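Local coordinates for protein superoxide dismutase [Fe] (Methanothermobacter thermautotrophicus, PDB 1MA1) that converts superoxide radicals into hydrogen peroxide and oxygen at one iron ion per subunit, at residues 16-21 and 33-38; 82-87 and 130-135; 108-111 and 115-118; 136-139 and 144-147. All coordinates share one frame; numbering follows the deposited sequence.

Contact 1 of 4, residues 16-21 and 33-38; sequences YPYDAL and HHQKHH. With FE (Fe (III) ion), chain G.
The phenol oxygen of Y18 is gripped twice by helix 27-57. Y18 OH makes a hydrogen bond of 2.7 Å with H34 ND1, each group lying at the edge of the other's ring and near its plane. Y18 OH also accepts a bond of 2.6 Å from Q35 NE2, whose target lies close to the plane of the amide. That amide stands almost perpendicular to the phenol ring, while the Y18 and H34 rings are tilted obliquely. With chi1 trans at -178°, the H34 imidazole is aimed at the loop, and its other nitrogen bonds to the carbonyl O of P12. Here the packing is close: H34 is buried against L11 and L14. The Q35 side is looser, Q35 itself being partly exposed, and the type I turn from P17 to A20, in which Y18 sits, leaves P17 and D19 exposed. H33, the residue before H34, turns inward and binds iron through NE2 at 2.1 Å. H81, D167, H171 and a water, with its O 1.9 Å from iron, complete the five-coordinate site characteristic of iron and manganese superoxide dismutases, with the Y18-H34 pair lying in the shell outside it.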
loop_
_atom_site.group_PDB
_atom_site.type_symbol
_atom_site.label_atom_id
_atom_site.label_comp_id
_atom_site.label_asym_id
_atom_site.label_seq_id
_atom_site.Cartn_x
_atom_site.Cartn_y
_atom_site.Cartn_z
ATOM N N TYR A 16 31.112 -11.541 8.128
ATOM C CA TYR A 16 31.476 -12.101 9.426
ATOM C C TYR A 16 30.746 -13.418 9.649
ATOM O O TYR A 16 29.737 -13.690 9.002
ATOM C CB TYR A 16 31.138 -11.116 10.570
ATOM C CG TYR A 16 29.777 -10.451 10.455
ATOM C CD1 TYR A 16 28.603 -11.205 10.429
ATOM C CD2 TYR A 16 29.675 -9.076 10.314
ATOM C CE1 TYR A 16 27.359 -10.590 10.251
ATOM C CE2 TYR A 16 28.451 -8.452 10.136
ATOM C CZ TYR A 16 27.299 -9.206 10.099
ATOM O OH TYR A 16 26.097 -8.578 9.874
ATOM N N PRO A 17 31.259 -14.262 10.561
ATOM C CA PRO A 17 30.650 -15.569 10.825
ATOM C C PRO A 17 29.283 -15.474 11.484
ATOM O O PRO A 17 28.983 -14.489 12.159
ATOM C CB PRO A 17 31.680 -16.265 11.714
ATOM C CG PRO A 17 32.341 -15.154 12.415
ATOM C CD PRO A 17 32.498 -14.095 11.337
ATOM N N TYR A 18 28.469 -16.512 11.295
ATOM C CA TYR A 18 27.076 -16.498 11.706
ATOM C C TYR A 18 26.890 -16.318 13.208
ATOM O O TYR A 18 25.781 -16.076 13.678
ATOM C CB TYR A 18 26.371 -17.790 11.246
ATOM C CG TYR A 18 26.047 -17.823 9.762
ATOM C CD1 TYR A 18 25.250 -16.840 9.176
ATOM C CD2 TYR A 18 26.578 -18.808 8.934
ATOM C CE1 TYR A 18 24.995 -16.834 7.791
ATOM C CE2 TYR A 18 26.332 -18.813 7.551
ATOM C CZ TYR A 18 25.541 -17.816 6.982
ATOM O OH TYR A 18 25.336 -17.780 5.616
ATOM N N ASP A 19 27.964 -16.434 13.973
ATOM C CA ASP A 19 27.836 -16.256 15.410
ATOM C C ASP A 19 28.518 -14.961 15.814
ATOM O O ASP A 19 28.721 -14.701 16.997
ATOM C CB ASP A 19 28.449 -17.446 16.152
ATOM C CG ASP A 19 29.982 -17.500 16.046
ATOM O OD1 ASP A 19 30.572 -16.868 15.126
ATOM O OD2 ASP A 19 30.599 -18.202 16.896
ATOM N N ALA A 20 28.862 -14.140 14.824
ATOM C CA ALA A 20 29.600 -12.911 15.095
ATOM C C ALA A 20 28.781 -11.891 15.911
ATOM O O ALA A 20 29.340 -10.951 16.479
ATOM C CB ALA A 20 30.094 -12.276 13.770
ATOM N N LEU A 21 27.466 -12.078 15.968
ATOM C CA LEU A 21 26.581 -11.025 16.437
ATOM C C LEU A 21 25.886 -11.420 17.734
ATOM O O LEU A 21 25.050 -10.676 18.253
ATOM C CB LEU A 21 25.530 -10.712 15.374
ATOM C CG LEU A 21 26.011 -10.314 13.985
ATOM C CD1 LEU A 21 24.797 -9.883 13.165
ATOM C CD2 LEU A 21 27.045 -9.191 14.082
ATOM N N HIS A 33 17.808 -16.146 8.539
ATOM C CA HIS A 33 17.503 -14.853 7.912
ATOM C C HIS A 33 18.292 -14.753 6.615
ATOM O O HIS A 33 17.743 -14.397 5.566
ATOM C CB HIS A 33 17.899 -13.678 8.842
ATOM C CG HIS A 33 17.338 -12.338 8.453
ATOM N ND1 HIS A 33 17.351 -11.271 9.314
ATOM C CD2 HIS A 33 16.727 -11.887 7.324
ATOM C CE1 HIS A 33 16.774 -10.223 8.748
ATOM N NE2 HIS A 33 16.383 -10.567 7.533
ATOM N N HIS A 34 19.584 -15.067 6.696
ATOM C CA HIS A 34 20.479 -14.920 5.558
ATOM C C HIS A 34 20.191 -15.958 4.495
ATOM O O HIS A 34 20.073 -15.631 3.315
ATOM C CB HIS A 34 21.928 -15.053 6.004
ATOM C CG HIS A 34 22.919 -14.863 4.900
ATOM N ND1 HIS A 34 23.891 -15.792 4.594
ATOM C CD2 HIS A 34 23.091 -13.843 4.020
ATOM C CE1 HIS A 34 24.616 -15.359 3.581
ATOM N NE2 HIS A 34 24.149 -14.176 3.216
ATOM N N GLN A 35 20.062 -17.214 4.905
ATOM C CA GLN A 35 20.172 -18.304 3.950
ATOM C C GLN A 35 18.839 -18.706 3.388
ATOM O O GLN A 35 18.776 -19.307 2.317
ATOM C CB GLN A 35 20.812 -19.526 4.588
ATOM C CG GLN A 35 22.122 -19.227 5.235
ATOM C CD GLN A 35 23.026 -20.420 5.229
ATOM O OE1 GLN A 35 22.563 -21.565 5.320
ATOM N NE2 GLN A 35 24.337 -20.171 5.124
ATOM N N LYS A 36 17.779 -18.391 4.121
ATOM C CA LYS A 36 16.428 -18.665 3.641
ATOM C C LYS A 36 15.754 -17.441 3.017
ATOM O O LYS A 36 15.344 -17.471 1.854
ATOM C CB LYS A 36 15.568 -19.201 4.774
ATOM C CG LYS A 36 16.076 -20.496 5.331
ATOM C CD LYS A 36 16.190 -21.525 4.231
ATOM C CE LYS A 36 16.838 -22.802 4.744
ATOM N NZ LYS A 36 16.870 -23.872 3.716
ATOM N N HIS A 37 15.642 -16.365 3.782
ATOM C CA HIS A 37 14.866 -15.217 3.334
ATOM C C HIS A 37 15.634 -14.380 2.318
ATOM O O HIS A 37 15.151 -14.138 1.209
ATOM C CB HIS A 37 14.440 -14.357 4.533
ATOM C CG HIS A 37 13.527 -15.078 5.476
ATOM N ND1 HIS A 37 12.231 -15.410 5.148
ATOM C CD2 HIS A 37 13.752 -15.620 6.699
ATOM C CE1 HIS A 37 11.698 -16.128 6.123
ATOM N NE2 HIS A 37 12.605 -16.269 7.075
ATOM N N HIS A 38 16.835 -13.946 2.679
ATOM C CA HIS A 38 17.597 -13.114 1.777
ATOM C C HIS A 38 17.723 -13.877 0.471
ATOM O O HIS A 38 17.576 -13.304 -0.609
ATOM C CB HIS A 38 18.980 -12.805 2.362
ATOM C CG HIS A 38 19.722 -11.729 1.620
ATOM N ND1 HIS A 38 20.949 -11.252 2.029
ATOM C CD2 HIS A 38 19.393 -11.017 0.513
ATOM C CE1 HIS A 38 21.343 -10.292 1.212
ATOM N NE2 HIS A 38 20.414 -10.129 0.283
HETATM FE FE FE G . 14.644 -9.871 6.544
HETATM O O HOH W 1 13.288 -9.001 5.508
#

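Contact 2 of 4, residues 82-87 and 130-135; sequences LFFWGN and SGWAVL
F84, in the last turn of helix 64-86, faces W132 on strand 131-138 across a wide backbone gap, the nearest CA atoms, those of F84 and V134, being 9.6 Å apart. Two aromatic side chains span this distance, with no hydrogen bond between the segments. W132 presents the edge of its six-membered ring to the face of F84 in a T-shaped pair, the planes at 84° and the ring centroids 5.9 Å apart. The indole corner W132 CZ3 does the touching, 3.9 Å from F84 CB and 4.0 Å from F84 CG, so the contact falls near the root of the phenyl rather than over its middle. A chi1 of -178° swings the F84 ring away from its own backbone N, carrying it off the helix toward the sheet. There V165 of strand 164-167 touches both F84 and W132.

The indole is fixed at its polar end by NE1, hydrogen-bonded to H152 ND1. It makes an edge-to-face pair with the ring of the iron ligand H81, and it also touches the ligand D167; the metal itself is about 4 Å from the nearest indole atoms. Where the helix ends, N87 OD1 accepts bonds from V165 N and from R200, tying this turn to the sheet as well. The chemistry is therefore that of a buried apolar wall: carbon meets carbon across the contact, and the indole probably shields one side of the iron site with an aromatic surface that offers the metal no ligand atom.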
loop_
_atom_site.group_PDB
_atom_site.type_symbol
_atom_site.label_atom_id
_atom_site.label_comp_id
_atom_site.label_asym_id
_atom_site.label_seq_id
_atom_site.Cartn_x
_atom_site.Cartn_y
_atom_site.Cartn_z
ATOM N N LEU A 82 21.141 -6.435 1.928
ATOM C CA LEU A 82 22.541 -6.160 1.635
ATOM C C LEU A 82 23.137 -5.072 2.535
ATOM O O LEU A 82 24.204 -5.266 3.108
ATOM C CB LEU A 82 22.720 -5.737 0.183
ATOM C CG LEU A 82 24.163 -5.473 -0.281
ATOM C CD1 LEU A 82 24.964 -6.774 -0.179
ATOM C CD2 LEU A 82 24.173 -4.976 -1.736
ATOM N N PHE A 83 22.461 -3.931 2.651
ATOM C CA PHE A 83 22.931 -2.857 3.523
ATOM C C PHE A 83 22.807 -3.213 4.999
ATOM O O PHE A 83 23.578 -2.726 5.821
ATOM C CB PHE A 83 22.159 -1.551 3.254
ATOM C CG PHE A 83 22.577 -0.835 1.997
ATOM C CD1 PHE A 83 22.263 -1.347 0.740
ATOM C CD2 PHE A 83 23.300 0.350 2.064
ATOM C CE1 PHE A 83 22.661 -0.692 -0.420
ATOM C CE2 PHE A 83 23.703 1.009 0.900
ATOM C CZ PHE A 83 23.383 0.484 -0.341
ATOM N N PHE A 84 21.824 -4.052 5.325
ATOM C CA PHE A 84 21.565 -4.444 6.709
ATOM C C PHE A 84 22.769 -5.195 7.264
ATOM O O PHE A 84 23.320 -4.812 8.288
ATOM C CB PHE A 84 20.316 -5.328 6.777
ATOM C CG PHE A 84 19.932 -5.742 8.175
ATOM C CD1 PHE A 84 19.765 -4.793 9.175
ATOM C CD2 PHE A 84 19.709 -7.077 8.483
ATOM C CE1 PHE A 84 19.376 -5.173 10.468
ATOM C CE2 PHE A 84 19.315 -7.470 9.763
ATOM C CZ PHE A 84 19.149 -6.512 10.761
ATOM N N TRP A 85 23.180 -6.260 6.581
ATOM C CA TRP A 85 24.341 -7.037 7.007
ATOM C C TRP A 85 25.536 -6.105 7.147
ATOM O O TRP A 85 26.356 -6.235 8.061
ATOM C CB TRP A 85 24.664 -8.122 5.981
ATOM C CG TRP A 85 23.526 -9.015 5.628
ATOM C CD1 TRP A 85 23.202 -9.458 4.386
ATOM C CD2 TRP A 85 22.571 -9.589 6.522
ATOM N NE1 TRP A 85 22.095 -10.275 4.440
ATOM C CE2 TRP A 85 21.686 -10.373 5.742
ATOM C CE3 TRP A 85 22.372 -9.523 7.904
ATOM C CZ2 TRP A 85 20.629 -11.078 6.296
ATOM C CZ3 TRP A 85 21.314 -10.231 8.460
ATOM C CH2 TRP A 85 20.455 -10.995 7.657
ATOM N N GLY A 86 25.615 -5.151 6.239
ATOM C CA GLY A 86 26.797 -4.323 6.157
ATOM C C GLY A 86 26.920 -3.313 7.286
ATOM O O GLY A 86 28.047 -2.922 7.631
ATOM N N ASN A 87 25.794 -2.869 7.855
ATOM C CA ASN A 87 25.876 -1.937 8.962
ATOM C C ASN A 87 25.612 -2.607 10.304
ATOM O O ASN A 87 25.121 -1.980 11.250
ATOM C CB ASN A 87 24.973 -0.690 8.731
ATOM C CG ASN A 87 23.463 -1.005 8.594
ATOM O OD1 ASN A 87 22.797 -0.445 7.709
ATOM N ND2 ASN A 87 22.916 -1.847 9.481
ATOM N N SER A 130 5.491 -6.260 8.412
ATOM C CA SER A 130 6.848 -6.345 7.862
ATOM C C SER A 130 7.358 -4.970 7.463
ATOM O O SER A 130 6.639 -4.198 6.829
ATOM C CB SER A 130 6.860 -7.229 6.622
ATOM O OG SER A 130 6.116 -8.406 6.825
ATOM N N GLY A 131 8.600 -4.657 7.810
ATOM C CA GLY A 131 9.210 -3.469 7.252
ATOM C C GLY A 131 10.542 -3.127 7.877
ATOM O O GLY A 131 11.154 -3.958 8.544
ATOM N N TRP A 132 10.988 -1.892 7.658
ATOM C CA TRP A 132 12.336 -1.453 8.010
ATOM C C TRP A 132 12.268 -0.033 8.568
ATOM O O TRP A 132 11.384 0.742 8.204
ATOM C CB TRP A 132 13.250 -1.445 6.786
ATOM C CG TRP A 132 13.303 -2.725 6.034
ATOM C CD1 TRP A 132 12.325 -3.260 5.235
ATOM C CD2 TRP A 132 14.404 -3.627 5.979
ATOM N NE1 TRP A 132 12.757 -4.441 4.686
ATOM C CE2 TRP A 132 14.032 -4.693 5.130
ATOM C CE3 TRP A 132 15.675 -3.639 6.563
ATOM C CZ2 TRP A 132 14.890 -5.770 4.852
ATOM C CZ3 TRP A 132 16.526 -4.707 6.286
ATOM C CH2 TRP A 132 16.127 -5.759 5.440
ATOM N N ALA A 133 13.215 0.309 9.433
ATOM C CA ALA A 133 13.633 1.697 9.588
ATOM C C ALA A 133 14.930 1.957 8.835
ATOM O O ALA A 133 15.876 1.171 8.914
ATOM C CB ALA A 133 13.814 2.038 11.053
ATOM N N VAL A 134 14.961 3.068 8.106
ATOM C CA VAL A 134 16.084 3.412 7.241
ATOM C C VAL A 134 16.471 4.869 7.428
ATOM O O VAL A 134 15.619 5.749 7.351
ATOM C CB VAL A 134 15.723 3.189 5.755
ATOM C CG1 VAL A 134 16.904 3.539 4.880
ATOM C CG2 VAL A 134 15.303 1.727 5.520
ATOM N N LEU A 135 17.757 5.130 7.656
ATOM C CA LEU A 135 18.253 6.505 7.660
ATOM C C LEU A 135 18.712 6.898 6.267
ATOM O O LEU A 135 19.333 6.102 5.567
ATOM C CB LEU A 135 19.416 6.646 8.625
ATOM C CG LEU A 135 19.975 8.065 8.763
ATOM C CD1 LEU A 135 18.875 8.956 9.297
ATOM C CD2 LEU A 135 21.181 8.082 9.715
#

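Contact 3 of 4, residues 108-111 and 115-118; sequences KDFG and RFRK
The ring of F110 carries the side chain of F116 over one face: F116 CD1 stands 3.7 Å from F110 CE1, displaced toward the rim, and F116 CB lies 4.2 Å from the F110 ring centroid in a CH-pi contact, 24° off the normal. The pair is edge-to-face, F116 giving the edge, although the planes, 66° apart, fall short of perpendicular. The backbone sets F116 CB over the F110 face, and a chi1 of 167° swings CD1 of the F116 ring edge over it. L144 and I146 of strand 143-150 pack on F110 as well, and F120 meets the F116 ring.

Beside the rings, the aliphatic start of R115 passes the carbonyl O of F110. Its guanidinium continues away from the aromatic pair: NE forms a salt bridge with E119, and NH2 donates to the carbonyl O of T60 of the third subunit. G111, with positive phi, ends helix 100-110, and the short link to helix 113-125 brings F116 over the face of F110. At the other end K108 NZ holds D109 OD1 at 2.6 Å in a salt bridge and also reaches the carbonyl O of D142, while D109 OD2 accepts from L144 N. The corner is thus held mainly by aromatic and other apolar contacts, with no hydrogen bond between its segments; K108 and D109 reach the hairpin, while R115 is shared between its own helix and the third subunit.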
loop_
_atom_site.group_PDB
_atom_site.type_symbol
_atom_site.label_atom_id
_atom_site.label_comp_id
_atom_site.label_asym_id
_atom_site.label_seq_id
_atom_site.Cartn_x
_atom_site.Cartn_y
_atom_site.Cartn_z
ATOM N N LYS A 108 22.550 18.144 14.656
ATOM C CA LYS A 108 21.876 19.347 14.187
ATOM C C LYS A 108 20.463 19.008 13.721
ATOM O O LYS A 108 19.557 19.825 13.859
ATOM C CB LYS A 108 22.657 20.024 13.055
ATOM C CG LYS A 108 22.346 19.529 11.650
ATOM C CD LYS A 108 22.754 20.577 10.604
ATOM C CE LYS A 108 22.532 20.066 9.178
ATOM N NZ LYS A 108 21.116 19.680 8.918
ATOM N N ASP A 109 20.269 17.803 13.194
ATOM C CA ASP A 109 18.964 17.416 12.699
ATOM C C ASP A 109 18.073 16.840 13.776
ATOM O O ASP A 109 16.854 17.012 13.733
ATOM C CB ASP A 109 19.096 16.422 11.531
ATOM C CG ASP A 109 19.629 17.082 10.261
ATOM O OD1 ASP A 109 19.255 18.247 9.978
ATOM O OD2 ASP A 109 20.409 16.437 9.533
ATOM N N PHE A 110 18.658 16.160 14.754
ATOM C CA PHE A 110 17.840 15.545 15.802
ATOM C C PHE A 110 18.016 16.170 17.181
ATOM O O PHE A 110 17.243 15.890 18.082
ATOM C CB PHE A 110 18.121 14.051 15.885
ATOM C CG PHE A 110 17.772 13.304 14.638
ATOM C CD1 PHE A 110 18.717 13.111 13.640
ATOM C CD2 PHE A 110 16.495 12.783 14.463
ATOM C CE1 PHE A 110 18.395 12.397 12.468
ATOM C CE2 PHE A 110 16.148 12.066 13.298
ATOM C CZ PHE A 110 17.104 11.872 12.297
ATOM N N GLY A 111 19.029 17.016 17.333
ATOM C CA GLY A 111 19.272 17.650 18.611
ATOM C C GLY A 111 20.275 16.890 19.453
ATOM O O GLY A 111 21.094 17.494 20.153
ATOM N N ARG A 115 18.031 11.506 20.966
ATOM C CA ARG A 115 16.807 11.807 20.235
ATOM C C ARG A 115 16.738 10.934 18.976
ATOM O O ARG A 115 15.737 10.249 18.731
ATOM C CB ARG A 115 16.782 13.295 19.849
ATOM C CG ARG A 115 15.522 13.758 19.123
ATOM C CD ARG A 115 14.339 13.737 20.027
ATOM N NE ARG A 115 13.127 14.129 19.330
ATOM C CZ ARG A 115 11.935 14.136 19.908
ATOM N NH1 ARG A 115 11.816 13.783 21.186
ATOM N NH2 ARG A 115 10.858 14.458 19.210
ATOM N N PHE A 116 17.812 10.960 18.189
ATOM C CA PHE A 116 17.909 10.118 17.003
ATOM C C PHE A 116 17.618 8.662 17.313
ATOM O O PHE A 116 16.750 8.049 16.696
ATOM C CB PHE A 116 19.301 10.197 16.368
ATOM C CG PHE A 116 19.545 9.124 15.355
ATOM C CD1 PHE A 116 18.846 9.110 14.150
ATOM C CD2 PHE A 116 20.424 8.084 15.633
ATOM C CE1 PHE A 116 19.013 8.082 13.240
ATOM C CE2 PHE A 116 20.609 7.033 14.726
ATOM C CZ PHE A 116 19.902 7.033 13.527
ATOM N N ARG A 117 18.370 8.120 18.263
ATOM C CA ARG A 117 18.286 6.720 18.635
ATOM C C ARG A 117 16.838 6.392 18.940
ATOM O O ARG A 117 16.348 5.323 18.585
ATOM C CB ARG A 117 19.155 6.483 19.869
ATOM C CG ARG A 117 19.398 5.046 20.260
ATOM C CD ARG A 117 20.250 5.055 21.506
ATOM N NE ARG A 117 20.670 3.720 21.920
ATOM C CZ ARG A 117 19.883 2.812 22.502
ATOM N NH1 ARG A 117 18.601 3.093 22.763
ATOM N NH2 ARG A 117 20.377 1.605 22.799
ATOM N N LYS A 118 16.152 7.328 19.583
ATOM C CA LYS A 118 14.801 7.081 20.056
ATOM C C LYS A 118 13.810 7.127 18.901
ATOM O O LYS A 118 12.970 6.243 18.760
ATOM C CB LYS A 118 14.419 8.130 21.097
ATOM C CG LYS A 118 13.007 7.985 21.643
ATOM C CD LYS A 118 12.598 9.275 22.331
ATOM C CE LYS A 118 11.231 9.165 22.964
ATOM N NZ LYS A 118 10.845 10.464 23.552
#

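Contact 4 of 4, residues 136-139 and 144-147; sequences TYCQ and LFIM
T136 and F145 form an antiparallel hydrogen-bonded pair, their peptides joined in both directions. T136 N donates to F145 O at 2.8 Å, nearly in line with the C=O bond. The return bond, F145 N to T136 O at 2.9 Å, comes from above the carbonyl plane. L144 CA adds a CA-H...O contact of 3.3 Å to the same T136 O. Next along, Y137 and L144 make the non-hydrogen-bonded pair, where Y137 CB meets L144 CD2 at 4.3 Å.

On the T136 and F145 face, the methyl does the packing. CG2 of T136 lies between its backbone N and carbonyl carbon, where it touches M147 CE at 3.7 Å and F145 CB at 3.8 Å. This leaves OG1 trans to the T136 nitrogen (chi1 -177°), and it bonds to the carbonyl O of R161. C138 CB rests against F145 CE1 at 3.6 Å, with its sulfur farther off in an oblique sulfur-aromatic contact.

Around this shell, F160 touches T136, C138 and F145, and Y9 of the third subunit packs on C138 and F145. The face carrying Y137 and L144 turns to helix 100-110 through L144, which packs on Y105 and I106. Y137 OH bonds to D142 in the turn. The short strand segments run at 130° to each other, a marked twist. This is the turn end of a beta hairpin, built from strands 131-138 and 143-150, in the three-stranded antiparallel sheet of the C-terminal domain of iron and manganese superoxide dismutases.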
loop_
_atom_site.group_PDB
_atom_site.type_symbol
_atom_site.label_atom_id
_atom_site.label_comp_id
_atom_site.label_asym_id
_atom_site.label_seq_id
_atom_site.Cartn_x
_atom_site.Cartn_y
_atom_site.Cartn_z
ATOM N N THR A 136 18.409 8.126 5.870
ATOM C CA THR A 136 18.852 8.667 4.587
ATOM C C THR A 136 19.057 10.190 4.685
ATOM O O THR A 136 19.090 10.746 5.787
ATOM C CB THR A 136 17.829 8.357 3.478
ATOM O OG1 THR A 136 18.325 8.837 2.222
ATOM C CG2 THR A 136 16.492 9.028 3.776
ATOM N N TYR A 137 19.212 10.859 3.547
ATOM C CA TYR A 137 19.730 12.229 3.529
ATOM C C TYR A 137 19.161 12.999 2.348
ATOM O O TYR A 137 19.227 12.533 1.209
ATOM C CB TYR A 137 21.261 12.219 3.446
ATOM C CG TYR A 137 21.893 13.581 3.202
ATOM C CD1 TYR A 137 21.857 14.569 4.175
ATOM C CD2 TYR A 137 22.484 13.893 1.968
ATOM C CE1 TYR A 137 22.380 15.827 3.934
ATOM C CE2 TYR A 137 23.009 15.151 1.719
ATOM C CZ TYR A 137 22.946 16.115 2.709
ATOM O OH TYR A 137 23.391 17.396 2.475
ATOM N N CYS A 138 18.587 14.172 2.617
ATOM C CA CYS A 138 18.162 15.082 1.545
ATOM C C CYS A 138 19.233 16.142 1.306
ATOM O O CYS A 138 19.258 17.176 1.951
ATOM C CB CYS A 138 16.825 15.746 1.895
ATOM S SG CYS A 138 16.145 16.880 0.640
ATOM N N GLN A 139 20.151 15.818 0.405
ATOM C CA GLN A 139 20.839 16.762 -0.460
ATOM C C GLN A 139 20.201 18.153 -0.567
ATOM O O GLN A 139 20.825 19.163 -0.248
ATOM C CB GLN A 139 20.987 16.087 -1.829
ATOM C CG GLN A 139 20.151 14.760 -1.925
ATOM C CD GLN A 139 20.646 13.743 -2.989
ATOM O OE1 GLN A 139 19.850 12.940 -3.508
ATOM N NE2 GLN A 139 21.957 13.759 -3.291
ATOM N N LEU A 144 19.262 14.936 7.425
ATOM C CA LEU A 144 19.002 13.513 7.592
ATOM C C LEU A 144 17.512 13.269 7.735
ATOM O O LEU A 144 16.840 13.955 8.500
ATOM C CB LEU A 144 19.731 12.962 8.824
ATOM C CG LEU A 144 21.271 12.958 8.776
ATOM C CD1 LEU A 144 21.819 12.650 10.165
ATOM C CD2 LEU A 144 21.784 11.946 7.713
ATOM N N PHE A 145 16.998 12.299 6.987
ATOM C CA PHE A 145 15.610 11.839 7.104
ATOM C C PHE A 145 15.596 10.395 7.589
ATOM O O PHE A 145 16.463 9.600 7.239
ATOM C CB PHE A 145 14.893 11.885 5.746
ATOM C CG PHE A 145 14.559 13.270 5.260
ATOM C CD1 PHE A 145 14.136 13.468 3.949
ATOM C CD2 PHE A 145 14.644 14.370 6.107
ATOM C CE1 PHE A 145 13.804 14.739 3.485
ATOM C CE2 PHE A 145 14.309 15.662 5.654
ATOM C CZ PHE A 145 13.890 15.843 4.342
ATOM N N ILE A 146 14.589 10.050 8.375
ATOM C CA ILE A 146 14.261 8.646 8.583
ATOM C C ILE A 146 13.059 8.265 7.709
ATOM O O ILE A 146 12.093 9.022 7.601
ATOM C CB ILE A 146 13.944 8.384 10.080
ATOM C CG1 ILE A 146 15.134 8.830 10.940
ATOM C CG2 ILE A 146 13.610 6.901 10.309
ATOM C CD1 ILE A 146 14.947 8.590 12.438
ATOM N N MET A 147 13.110 7.106 7.067
ATOM C CA MET A 147 11.876 6.566 6.496
ATOM C C MET A 147 11.472 5.220 7.072
ATOM O O MET A 147 12.322 4.412 7.456
ATOM C CB MET A 147 11.940 6.501 4.944
ATOM C CG MET A 147 13.316 6.336 4.322
ATOM S SD MET A 147 13.367 6.296 2.477
ATOM C CE MET A 147 13.289 7.911 2.193
#

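Overall arrangement
Contact 1 lies in the N-terminal alpha-hairpin domain, contacts 3 and 4 in the C-terminal domain, and contact 2 joins the two near the chain centre, beside the iron. Centre to centre, contact 1 is about 14 Å from contact 2, where W85 packs on H33 and Y16 OH bonds to W85 O, and about 28 Å from contact 4. Strand 131-138 runs from contact 2 into contact 4, about 14 Å between centres. Segments 108-111 and 115-118 of contact 3 fall between those of contact 2; its centre is about 12 Å from that of contact 4, and both reach the third subunit. H33 and H81 from one domain and D167 and H171 from the other bind the iron.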